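Local structure of Atg5 (Kluyveromyces marxianus, 3VQI) at residues D141-Q146 and N171-I176; I166-N171 and M185-K190. The protein takes part in autophagic vesicle formation and cytoplasm-to-vacuole transport, and is required for selective degradation of the nucleus. All coordinates share one frame; numbering follows the deposited sequence.

Overall arrangement
Both contacts lie in the alpha-helical bundle region of Atg5, and both use helix 166-178. Interaction 1 sets this helix against helix 135-155. Interaction 2 sets its first turns against the end of helix 181-189 and the residue that follows. Interaction 1 is a buried, apolar contact made by aromatic rings and one isoleucine. Interaction 2 is partly buried and lies farther from the centre of the chain. It pairs a valine with a backbone carbonyl and adds a salt bridge between Asp168 and the exposed Lys190. The two sites are about 9 Å apart, centre to centre. They touch directly, for example where Phe172 packs on Val187 and Arg144 on Phe169.

Interaction 1: D141-Q146 and N171-I176; sequences DYWRHQ and NFWVSI
Trp143 meets Phe172, Trp173 and Ile176 where the axes of segments 141-146 and 171-176 come within 11.6 Å and cross at 114°. This is helix-to-helix packing in the alpha-helical bundle region, built on an aromatic cluster. The indole of Trp143 reaches across to the second helix, with CG anti to its own backbone N (chi1 173°). Its CH2 atom lies over one face of the Phe172 ring, 3.3 Å from Phe172 CD2. The two rings meet obliquely. Trp173 comes in on the benzo side, with its CE3 3.4 Å from CE3 of Trp143. Here too the six-membered rings are inclined, at 47°. All four touching residues are buried, and no hydrogen bond crosses the contact. The polar end of the Trp143 indole is used elsewhere: NE1 forms a hydrogen bond to the carbonyl oxygen of Ile265. Trp147 adds its ring to the cluster, meeting both Trp143 and Phe172. The side chains of Ile176 and Trp143 run toward each other from opposite directions. The Ile176 methyl CD1 ends 3.2 Å from CZ2 of Trp143 and 3.4 Å from NE1 of the same indole.

Interaction 2: I166-N171 and M185-K190; sequences IPDFEN and MAVRSK
Asp168 faces both Val187 and Lys190, using its backbone oxygen for one and its carboxylate for the other. The contact ties the start of helix 166-178 to the end of helix 181-189, the next helix along the chain, in the alpha-helical bundle region. The side chains of Asp168 and Lys190 cross at about a right angle. Lys190 runs extended beyond CG and passes its aliphatic part by the carboxylate before the ammonium group arrives. Its CD atom is 3.3 Å from Asp168 OD2. The ammonium group then forms a salt bridge, with Lys190 NZ also 3.3 Å from Asp168 OD2. This hydrogen bond comes in on the syn side of OD2, 29° out of the carboxylate plane. The other oxygen, Asp168 OD1, lies 3.6 Å from Lys190 NZ, so NZ sits near both oxygens but leans to one. The CG of Lys190 is anti to its carbonyl carbon (chi1 -68°), which lets the chain run back toward helix 166-178.

Val187 fills the inner part of the contact. Its CG2 methyl stands 3.4 Å from Asp168 O, a van der Waals contact with a backbone carbonyl oxygen. The CA atoms of these two residues are 7.1 Å apart, the closest pair of the two segments. Leu164, in the loop before helix 166-178, touches both Val187 and Lys190.

An alanine in place of Asp168 would probably leave the Lys190 ammonium group without its charged mate and free to swing into solvent.

Asp168 lies in the first turn of its helix, and Lys190 directly follows the end of helix 181-189. Such placements would probably suit the helix dipoles, an acid near an N-terminus and a base past a C-terminus. With Lys190 exposed, water is likely to weaken the attraction.

Interaction 1: D141-Q146 and N171-I176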
# COMPACT_ATOMS: atom_id res chain seq x y z
N ASP A 141 13.48 -3.43 -2.94
CA ASP A 141 14.23 -3.37 -1.70
C ASP A 141 13.39 -3.05 -0.50
O ASP A 141 13.49 -3.70 0.54
CB ASP A 141 15.33 -2.33 -1.78
CG ASP A 141 16.64 -2.91 -2.20
OD1 ASP A 141 16.75 -3.36 -3.36
OD2 ASP A 141 17.56 -2.92 -1.35
N TYR A 142 12.55 -2.02 -0.62
CA TYR A 142 11.72 -1.63 0.50
C TYR A 142 10.69 -2.69 0.84
O TYR A 142 10.56 -3.08 1.99
CB TYR A 142 11.04 -0.29 0.21
CG TYR A 142 10.16 0.24 1.33
CD1 TYR A 142 8.81 -0.07 1.40
CD2 TYR A 142 10.69 1.09 2.31
CE1 TYR A 142 7.99 0.45 2.41
CE2 TYR A 142 9.89 1.61 3.33
CZ TYR A 142 8.54 1.29 3.37
OH TYR A 142 7.75 1.81 4.37
N TRP A 143 9.96 -3.14 -0.17
CA TRP A 143 8.96 -4.18 0.05
C TRP A 143 9.65 -5.38 0.73
O TRP A 143 9.12 -5.97 1.68
CB TRP A 143 8.38 -4.62 -1.29
CG TRP A 143 7.47 -5.79 -1.22
CD1 TRP A 143 6.19 -5.82 -0.75
CD2 TRP A 143 7.77 -7.13 -1.63
NE1 TRP A 143 5.67 -7.08 -0.86
CE2 TRP A 143 6.62 -7.91 -1.40
CE3 TRP A 143 8.90 -7.74 -2.19
CZ2 TRP A 143 6.56 -9.27 -1.71
CZ3 TRP A 143 8.84 -9.10 -2.49
CH2 TRP A 143 7.68 -9.85 -2.25
N ARG A 144 10.84 -5.72 0.24
CA ARG A 144 11.62 -6.83 0.79
C ARG A 144 11.78 -6.66 2.30
O ARG A 144 11.33 -7.50 3.09
CB ARG A 144 13.02 -6.85 0.16
CG ARG A 144 13.67 -8.21 0.23
CD ARG A 144 15.19 -8.16 0.22
NE ARG A 144 15.80 -9.45 -0.11
CZ ARG A 144 15.44 -10.63 0.41
NH1 ARG A 144 14.46 -10.71 1.30
NH2 ARG A 144 16.06 -11.74 0.03
N HIS A 145 12.42 -5.56 2.68
CA HIS A 145 12.67 -5.25 4.09
C HIS A 145 11.39 -5.18 4.92
O HIS A 145 11.42 -5.37 6.12
CB HIS A 145 13.48 -3.95 4.20
CG HIS A 145 14.80 -4.00 3.49
ND1 HIS A 145 15.60 -5.13 3.48
CD2 HIS A 145 15.48 -3.07 2.78
CE1 HIS A 145 16.70 -4.89 2.79
NE2 HIS A 145 16.66 -3.64 2.36
N GLN A 146 10.27 -4.93 4.27
CA GLN A 146 9.02 -4.89 5.01
C GLN A 146 8.71 -6.32 5.44
O GLN A 146 8.29 -6.56 6.57
CB GLN A 146 7.89 -4.35 4.13
CG GLN A 146 7.07 -3.28 4.80
CD GLN A 146 7.91 -2.10 5.23
OE1 GLN A 146 7.76 -1.58 6.33
NE2 GLN A 146 8.81 -1.67 4.36
N ASN A 171 10.79 -15.05 -7.11
CA ASN A 171 9.52 -15.56 -7.59
C ASN A 171 8.43 -14.91 -6.73
O ASN A 171 7.31 -14.68 -7.18
CB ASN A 171 9.46 -17.09 -7.44
CG ASN A 171 8.35 -17.70 -8.24
OD1 ASN A 171 8.05 -18.89 -8.11
ND2 ASN A 171 7.74 -16.90 -9.10
N PHE A 172 8.77 -14.63 -5.47
CA PHE A 172 7.83 -14.00 -4.52
C PHE A 172 7.53 -12.60 -5.03
O PHE A 172 6.38 -12.18 -5.11
CB PHE A 172 8.48 -13.95 -3.12
CG PHE A 172 7.54 -13.58 -2.01
CD1 PHE A 172 6.21 -13.99 -2.04
CD2 PHE A 172 8.00 -12.88 -0.90
CE1 PHE A 172 5.35 -13.70 -0.98
CE2 PHE A 172 7.15 -12.59 0.17
CZ PHE A 172 5.82 -13.00 0.13
N TRP A 173 8.59 -11.89 -5.40
CA TRP A 173 8.47 -10.54 -5.94
C TRP A 173 7.62 -10.59 -7.21
O TRP A 173 6.56 -9.96 -7.30
CB TRP A 173 9.85 -9.98 -6.26
CG TRP A 173 9.85 -8.66 -7.00
CD1 TRP A 173 10.47 -8.39 -8.19
CD2 TRP A 173 9.25 -7.43 -6.58
NE1 TRP A 173 10.30 -7.07 -8.53
CE2 TRP A 173 9.55 -6.45 -7.56
CE3 TRP A 173 8.49 -7.05 -5.46
CZ2 TRP A 173 9.12 -5.13 -7.46
CZ3 TRP A 173 8.06 -5.73 -5.36
CH2 TRP A 173 8.38 -4.78 -6.36
N VAL A 174 8.09 -11.37 -8.18
CA VAL A 174 7.40 -11.52 -9.45
C VAL A 174 5.90 -11.79 -9.33
O VAL A 174 5.12 -11.29 -10.14
CB VAL A 174 8.06 -12.64 -10.30
CG1 VAL A 174 7.18 -13.00 -11.48
CG2 VAL A 174 9.41 -12.16 -10.82
N SER A 175 5.50 -12.55 -8.31
CA SER A 175 4.08 -12.86 -8.13
C SER A 175 3.24 -11.59 -8.01
O SER A 175 2.10 -11.53 -8.49
CB SER A 175 3.88 -13.69 -6.87
OG SER A 175 3.99 -12.87 -5.71
N ILE A 176 3.82 -10.57 -7.38
CA ILE A 176 3.13 -9.31 -7.19
C ILE A 176 3.01 -8.52 -8.49
O ILE A 176 2.07 -7.74 -8.66
CB ILE A 176 3.84 -8.48 -6.09
CG1 ILE A 176 3.67 -9.20 -4.76
CG2 ILE A 176 3.28 -7.07 -6.04
CD1 ILE A 176 4.08 -8.41 -3.58

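Interaction 2: I166-N171 and M185-K190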
# COMPACT_ATOMS: atom_id res chain seq x y z
N ILE A 166 17.32 -17.61 -3.45
CA ILE A 166 17.14 -16.37 -4.20
C ILE A 166 15.97 -16.42 -5.19
O ILE A 166 15.10 -15.56 -5.15
CB ILE A 166 18.44 -15.94 -4.92
CG1 ILE A 166 19.41 -15.33 -3.89
CG2 ILE A 166 18.14 -14.94 -6.02
CD1 ILE A 166 20.68 -14.75 -4.49
N PRO A 167 15.93 -17.44 -6.07
CA PRO A 167 14.85 -17.57 -7.05
C PRO A 167 13.45 -17.76 -6.45
O PRO A 167 12.43 -17.45 -7.08
CB PRO A 167 15.29 -18.76 -7.90
CG PRO A 167 16.04 -19.60 -6.93
CD PRO A 167 16.87 -18.57 -6.19
N ASP A 168 13.41 -18.26 -5.22
CA ASP A 168 12.15 -18.51 -4.51
C ASP A 168 11.57 -17.19 -4.02
O ASP A 168 10.35 -17.01 -3.99
CB ASP A 168 12.41 -19.47 -3.34
CG ASP A 168 11.22 -20.37 -3.07
OD1 ASP A 168 10.70 -20.97 -4.03
OD2 ASP A 168 10.83 -20.50 -1.89
N PHE A 169 12.46 -16.28 -3.63
CA PHE A 169 12.07 -14.94 -3.19
C PHE A 169 11.78 -14.07 -4.41
O PHE A 169 10.83 -13.28 -4.42
CB PHE A 169 13.19 -14.30 -2.36
CG PHE A 169 13.05 -12.81 -2.24
CD1 PHE A 169 13.69 -11.95 -3.15
CD2 PHE A 169 12.22 -12.26 -1.27
CE1 PHE A 169 13.49 -10.56 -3.09
CE2 PHE A 169 12.01 -10.88 -1.21
CZ PHE A 169 12.64 -10.03 -2.12
N GLU A 170 12.64 -14.19 -5.43
CA GLU A 170 12.51 -13.45 -6.70
C GLU A 170 11.17 -13.80 -7.29
O GLU A 170 10.53 -12.98 -7.90
CB GLU A 170 13.62 -13.88 -7.68
CG GLU A 170 13.84 -12.98 -8.92
CD GLU A 170 14.10 -11.53 -8.54
OE1 GLU A 170 14.62 -11.30 -7.43
OE2 GLU A 170 13.79 -10.60 -9.35
N ASN A 171 10.79 -15.05 -7.11
CA ASN A 171 9.52 -15.56 -7.59
C ASN A 171 8.43 -14.91 -6.73
O ASN A 171 7.31 -14.68 -7.18
CB ASN A 171 9.46 -17.09 -7.44
CG ASN A 171 8.35 -17.70 -8.24
OD1 ASN A 171 8.05 -18.89 -8.11
ND2 ASN A 171 7.74 -16.90 -9.10
N MET A 185 1.01 -16.95 -2.43
CA MET A 185 0.66 -17.72 -1.23
C MET A 185 1.70 -18.80 -0.96
O MET A 185 1.99 -19.12 0.19
CB MET A 185 -0.72 -18.38 -1.39
CG MET A 185 -1.88 -17.41 -1.54
SD MET A 185 -2.11 -16.34 -0.09
CE MET A 185 -3.17 -17.41 0.95
N ALA A 186 2.26 -19.36 -2.02
CA ALA A 186 3.26 -20.42 -1.92
C ALA A 186 4.40 -20.02 -1.01
O ALA A 186 4.66 -20.70 -0.02
CB ALA A 186 3.79 -20.78 -3.30
N VAL A 187 5.08 -18.93 -1.36
CA VAL A 187 6.21 -18.46 -0.57
C VAL A 187 5.76 -17.83 0.75
O VAL A 187 6.48 -17.90 1.75
CB VAL A 187 7.05 -17.45 -1.37
CG1 VAL A 187 8.29 -17.07 -0.60
CG2 VAL A 187 7.43 -18.05 -2.71
N ARG A 188 4.58 -17.23 0.77
CA ARG A 188 4.08 -16.63 2.01
C ARG A 188 4.08 -17.73 3.07
O ARG A 188 4.42 -17.50 4.23
CB ARG A 188 2.67 -16.08 1.81
CG ARG A 188 2.17 -15.21 2.97
CD ARG A 188 0.74 -14.70 2.74
NE ARG A 188 -0.24 -15.36 3.60
CZ ARG A 188 -0.52 -16.66 3.57
NH1 ARG A 188 0.10 -17.48 2.72
NH2 ARG A 188 -1.42 -17.16 4.41
N SER A 189 3.70 -18.94 2.65
CA SER A 189 3.64 -20.10 3.53
C SER A 189 5.03 -20.45 4.04
O SER A 189 5.22 -20.68 5.23
CB SER A 189 3.06 -21.31 2.79
OG SER A 189 1.73 -21.06 2.38
N LYS A 190 6.00 -20.50 3.13
CA LYS A 190 7.37 -20.82 3.53
C LYS A 190 7.93 -19.77 4.49
O LYS A 190 9.09 -19.86 4.91
CB LYS A 190 8.27 -20.93 2.28
CG LYS A 190 7.96 -22.13 1.39
CD LYS A 190 9.01 -22.28 0.28
CE LYS A 190 8.70 -23.44 -0.65
NZ LYS A 190 9.68 -23.57 -1.76